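Putative cellulase CEL6 (Mycobacterium tuberculosis, PDB 1UP3) probably hydrolyses the beta-1,4-glycosidic bonds of cellulose as a family 6 endoglucanase. Local coordinates at residues 281-284 against 285-289; 27-30 against 31-34. All coordinates share one frame; numbering follows the deposited sequence.

Contacts 1 and 2 are both first turns of helices, and the two helices pack on each other. Contact 1, residues 281-289, opens helix 282-291 and is partly buried. Contact 2, residues 27-34, opens helix 30-36 and lies nearer the surface. Their centres are about 10 Å apart and they touch directly. Ile-286 of contact 1 meets Leu-32 of contact 2, and Ala-289 packs on Glu-31. The chemistry differs. Contact 1 starts at a valine, which has no polar side chain for a cap, and adds an amide-carboxylate bond one turn on. The helix of contact 2 is capped by Asn-29, whose side chain accepts a backbone N-H.

Contact 1: 281-284 against 285-289; sequences VSQY and AIDLA
The first turns of helix 282-291, the last helix of the chain, bring Gln-283 and Asp-287 together one turn apart. Gln-283 NE2 donates to Asp-287 OD1 over 2.7 Å. The bond is bent, with an N-H...O angle of 145°. The oxygen lies close to the amide plane of Gln-283. The donor, in contrast, comes from above the carboxylate plane of Asp-287, and the amide and carboxylate planes are turned 39° against each other. The bend in the glutamine chain (chi2 74°) folds the amide back towards the next turn of the helix. The backbone adds a second bond: Asp-287 N donates to Gln-283 O at 2.9 Å, so the two residues are joined twice.

Val-281 stands at the N-cap. Its O accepts from Ala-285 N at 3.3 Å, and its CG1 lies 3.8 Å above one face of the Tyr-284 ring, offset toward the rim. Ile-286 N donates to Ser-282 O, and Ile-286 CG1 comes within 3.3 Å of the same oxygen. On another side of the helix, Tyr-284 O takes the N-H of Leu-288 at 3.0 Å. Leu-288 CG is 3.4 Å from that oxygen, so leucine carbon flanks the bond.

Leu-32 of helix 30-36 packs against Ser-282, Ala-285 and Ile-286. Tyr-284 touches Asn-235 and Glu-274 in loops. Tyr-284, Asp-287 and Leu-288 help to line a pocket that holds a polyether molecule, probably from the crystallisation liquor. The bound sugar is elsewhere: a bound glucose lies about 13 Å from the Leu-288 side chain. The arrangement is that of the N-terminal turns of an alpha-helix carrying an i, i+4 amide-carboxylate hydrogen bond, on a helix that follows the last strand of the parallel sheet, 254-258.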
loop_
_atom_site.group_PDB
_atom_site.type_symbol
_atom_site.label_atom_id
_atom_site.label_comp_id
_atom_site.label_asym_id
_atom_site.label_seq_id
_atom_site.Cartn_x
_atom_site.Cartn_y
_atom_site.Cartn_z
ATOM N N VAL A 281 -16.057 -6.455 2.260
ATOM C CA VAL A 281 -17.481 -6.318 1.993
ATOM C C VAL A 281 -17.698 -6.717 0.543
ATOM O O VAL A 281 -17.322 -5.977 -0.386
ATOM C CB VAL A 281 -17.962 -4.868 2.196
ATOM C CG1 VAL A 281 -19.471 -4.760 2.003
ATOM C CG2 VAL A 281 -17.563 -4.376 3.549
ATOM N N SER A 282 -18.328 -7.873 0.313
ATOM C CA SER A 282 -18.503 -8.319 -1.082
ATOM C C SER A 282 -19.174 -7.267 -1.955
ATOM O O SER A 282 -18.816 -7.079 -3.125
ATOM C CB SER A 282 -19.295 -9.636 -1.181
ATOM O OG SER A 282 -18.508 -10.720 -0.753
ATOM N N GLN A 283 -20.214 -6.608 -1.441
ATOM C CA GLN A 283 -20.940 -5.596 -2.188
ATOM C C GLN A 283 -20.023 -4.472 -2.658
ATOM O O GLN A 283 -20.193 -3.959 -3.742
ATOM C CB GLN A 283 -22.094 -5.008 -1.348
ATOM C CG GLN A 283 -22.922 -3.993 -2.122
ATOM C CD GLN A 283 -23.782 -4.675 -3.118
ATOM O OE1 GLN A 283 -24.593 -5.525 -2.735
ATOM N NE2 GLN A 283 -23.581 -4.392 -4.415
ATOM N N TYR A 284 -19.078 -4.062 -1.821
ATOM C CA TYR A 284 -18.128 -3.022 -2.203
ATOM C C TYR A 284 -17.260 -3.465 -3.383
ATOM O O TYR A 284 -17.079 -2.682 -4.353
ATOM C CB TYR A 284 -17.236 -2.622 -1.037
ATOM C CG TYR A 284 -17.890 -1.759 0.046
ATOM C CD1 TYR A 284 -19.251 -1.467 0.041
ATOM C CD2 TYR A 284 -17.144 -1.371 1.126
ATOM C CE1 TYR A 284 -19.812 -0.709 1.046
ATOM C CE2 TYR A 284 -17.691 -0.590 2.159
ATOM C CZ TYR A 284 -19.015 -0.257 2.093
ATOM O OH TYR A 284 -19.589 0.514 3.108
ATOM N N ALA A 285 -16.753 -4.696 -3.325
ATOM C CA ALA A 285 -15.972 -5.233 -4.462
ATOM C C ALA A 285 -16.821 -5.324 -5.736
ATOM O O ALA A 285 -16.379 -4.936 -6.835
ATOM C CB ALA A 285 -15.345 -6.569 -4.120
ATOM N N ILE A 286 -18.052 -5.810 -5.587
ATOM C CA ILE A 286 -18.951 -5.927 -6.734
ATOM C C ILE A 286 -19.253 -4.561 -7.349
ATOM O O ILE A 286 -19.245 -4.408 -8.573
ATOM C CB ILE A 286 -20.222 -6.676 -6.296
ATOM C CG1 ILE A 286 -19.869 -8.127 -6.035
ATOM C CG2 ILE A 286 -21.330 -6.600 -7.340
ATOM C CD1 ILE A 286 -20.881 -8.899 -5.185
ATOM N N ASP A 287 -19.534 -3.549 -6.521
ATOM C CA ASP A 287 -19.819 -2.216 -7.053
ATOM C C ASP A 287 -18.604 -1.600 -7.793
ATOM O O ASP A 287 -18.748 -1.018 -8.878
ATOM C CB ASP A 287 -20.325 -1.278 -5.960
ATOM C CG ASP A 287 -21.716 -1.687 -5.398
ATOM O OD1 ASP A 287 -22.420 -2.555 -5.967
ATOM O OD2 ASP A 287 -22.182 -1.174 -4.370
ATOM N N LEU A 288 -17.406 -1.738 -7.209
ATOM C CA LEU A 288 -16.193 -1.268 -7.884
ATOM C C LEU A 288 -16.013 -1.933 -9.256
ATOM O O LEU A 288 -15.683 -1.264 -10.224
ATOM C CB LEU A 288 -14.949 -1.530 -7.028
ATOM C CG LEU A 288 -14.836 -0.601 -5.806
ATOM C CD1 LEU A 288 -13.894 -1.204 -4.808
ATOM C CD2 LEU A 288 -14.340 0.806 -6.187
ATOM N N ALA A 289 -16.236 -3.241 -9.320
ATOM C CA ALA A 289 -16.149 -3.979 -10.595
ATOM C C ALA A 289 -17.266 -3.602 -11.566
ATOM O O ALA A 289 -17.005 -3.364 -12.769
ATOM C CB ALA A 289 -16.202 -5.478 -10.327
#

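Contact 2: 27-30 against 31-34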
loop_
_atom_site.group_PDB
_atom_site.type_symbol
_atom_site.label_atom_id
_atom_site.label_comp_id
_atom_site.label_asym_id
_atom_site.label_seq_id
_atom_site.Cartn_x
_atom_site.Cartn_y
_atom_site.Cartn_z
ATOM N N PRO A 27 -25.050 -18.270 -7.241
ATOM C CA PRO A 27 -24.120 -18.819 -8.223
ATOM C C PRO A 27 -22.821 -18.001 -8.349
ATOM O O PRO A 27 -22.759 -16.917 -7.755
ATOM C CB PRO A 27 -24.913 -18.696 -9.526
ATOM C CG PRO A 27 -25.773 -17.573 -9.327
ATOM C CD PRO A 27 -26.116 -17.509 -7.892
ATOM N N PRO A 28 -21.827 -18.496 -9.084
ATOM C CA PRO A 28 -20.579 -17.754 -9.260
ATOM C C PRO A 28 -20.828 -16.319 -9.738
ATOM O O PRO A 28 -21.754 -16.057 -10.512
ATOM C CB PRO A 28 -19.824 -18.572 -10.299
ATOM C CG PRO A 28 -20.309 -19.970 -10.086
ATOM C CD PRO A 28 -21.773 -19.800 -9.776
ATOM N N ASN A 29 -20.019 -15.379 -9.233
ATOM C CA ASN A 29 -20.197 -13.981 -9.480
ATOM C C ASN A 29 -18.969 -13.465 -10.238
ATOM O O ASN A 29 -17.820 -13.587 -9.743
ATOM C CB ASN A 29 -20.372 -13.272 -8.138
ATOM C CG ASN A 29 -20.576 -11.792 -8.271
ATOM O OD1 ASN A 29 -19.615 -11.035 -8.416
ATOM N ND2 ASN A 29 -21.820 -11.350 -8.155
ATOM N N ALA A 30 -19.206 -12.902 -11.429
ATOM C CA ALA A 30 -18.119 -12.502 -12.303
ATOM C C ALA A 30 -17.261 -11.405 -11.694
ATOM O O ALA A 30 -16.040 -11.376 -11.923
ATOM C CB ALA A 30 -18.688 -12.017 -13.657
ATOM N N GLU A 31 -17.901 -10.504 -10.957
ATOM C CA GLU A 31 -17.206 -9.364 -10.387
ATOM C C GLU A 31 -16.272 -9.828 -9.277
ATOM O O GLU A 31 -15.122 -9.399 -9.214
ATOM C CB GLU A 31 -18.181 -8.328 -9.815
ATOM C CG GLU A 31 -19.041 -7.619 -10.859
ATOM C CD GLU A 31 -20.150 -8.512 -11.441
ATOM O OE1 GLU A 31 -20.779 -9.276 -10.694
ATOM O OE2 GLU A 31 -20.398 -8.489 -12.679
ATOM N N LEU A 32 -16.750 -10.701 -8.399
ATOM C CA LEU A 32 -15.883 -11.196 -7.329
ATOM C C LEU A 32 -14.742 -12.040 -7.877
ATOM O O LEU A 32 -13.612 -11.954 -7.393
ATOM C CB LEU A 32 -16.649 -11.997 -6.292
ATOM C CG LEU A 32 -17.608 -11.262 -5.402
ATOM C CD1 LEU A 32 -18.367 -12.235 -4.535
ATOM C CD2 LEU A 32 -16.829 -10.297 -4.472
ATOM N N THR A 33 -15.031 -12.856 -8.893
ATOM C CA THR A 33 -13.998 -13.673 -9.474
ATOM C C THR A 33 -12.900 -12.771 -10.085
ATOM O O THR A 33 -11.727 -13.068 -9.945
ATOM C CB THR A 33 -14.607 -14.597 -10.488
ATOM O OG1 THR A 33 -15.368 -15.603 -9.788
ATOM C CG2 THR A 33 -13.554 -15.369 -11.248
ATOM N N SER A 34 -13.290 -11.703 -10.769
ATOM C CA SER A 34 -12.324 -10.776 -11.386
ATOM C C SER A 34 -11.386 -10.181 -10.354
ATOM O O SER A 34 -10.160 -10.245 -10.504
ATOM C CB SER A 34 -13.039 -9.647 -12.112
ATOM O OG SER A 34 -12.089 -8.789 -12.734
HETATM O O HOH W 1 -17.599 -15.800 -7.804
#
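Asn-29 and Glu-31 meet at about a right angle at the start of helix 30-36, with amide and carboxylate planes 81° apart. Asn-29 CG is anti to its own nitrogen (chi1 -180°), which carries the amide over the first turn. There OD1 accepts from Leu-32 N at 2.9 Å. The bond is fairly straight, with an N-H...O angle of 161°, and lies in the carbonyl plane of the amide. Leu-32 CG comes to 3.6 Å from the same OD1. Glu-31 OE1 stands 3.1 Å from Asn-29 OD1, but both are acceptors and no bond joins them.

The asparagine backbone is held as well. Asn-29 O accepts from Thr-33 N at 3.0 Å, and Ala-30 O accepts from Ser-34 N at 3.0 Å. A water accepts from Asn-29 N at 2.8 Å and is hydrogen-bonded to Thr-33 OG1 at 3.0 Å. It thus bridges the residue before the helix to a side chain of the first turn.

Leu-32 is buried between helix 17-24 and helix 282-291. Ser-34 OG is hydrogen-bonded to Gln-294 NE2. Glu-31 OE2 lies close to the terminal carboxylate of Gln-294, a like-charge contact that may raise the pKa of either group. The whole is a side-chain N-cap, here provided by asparagine.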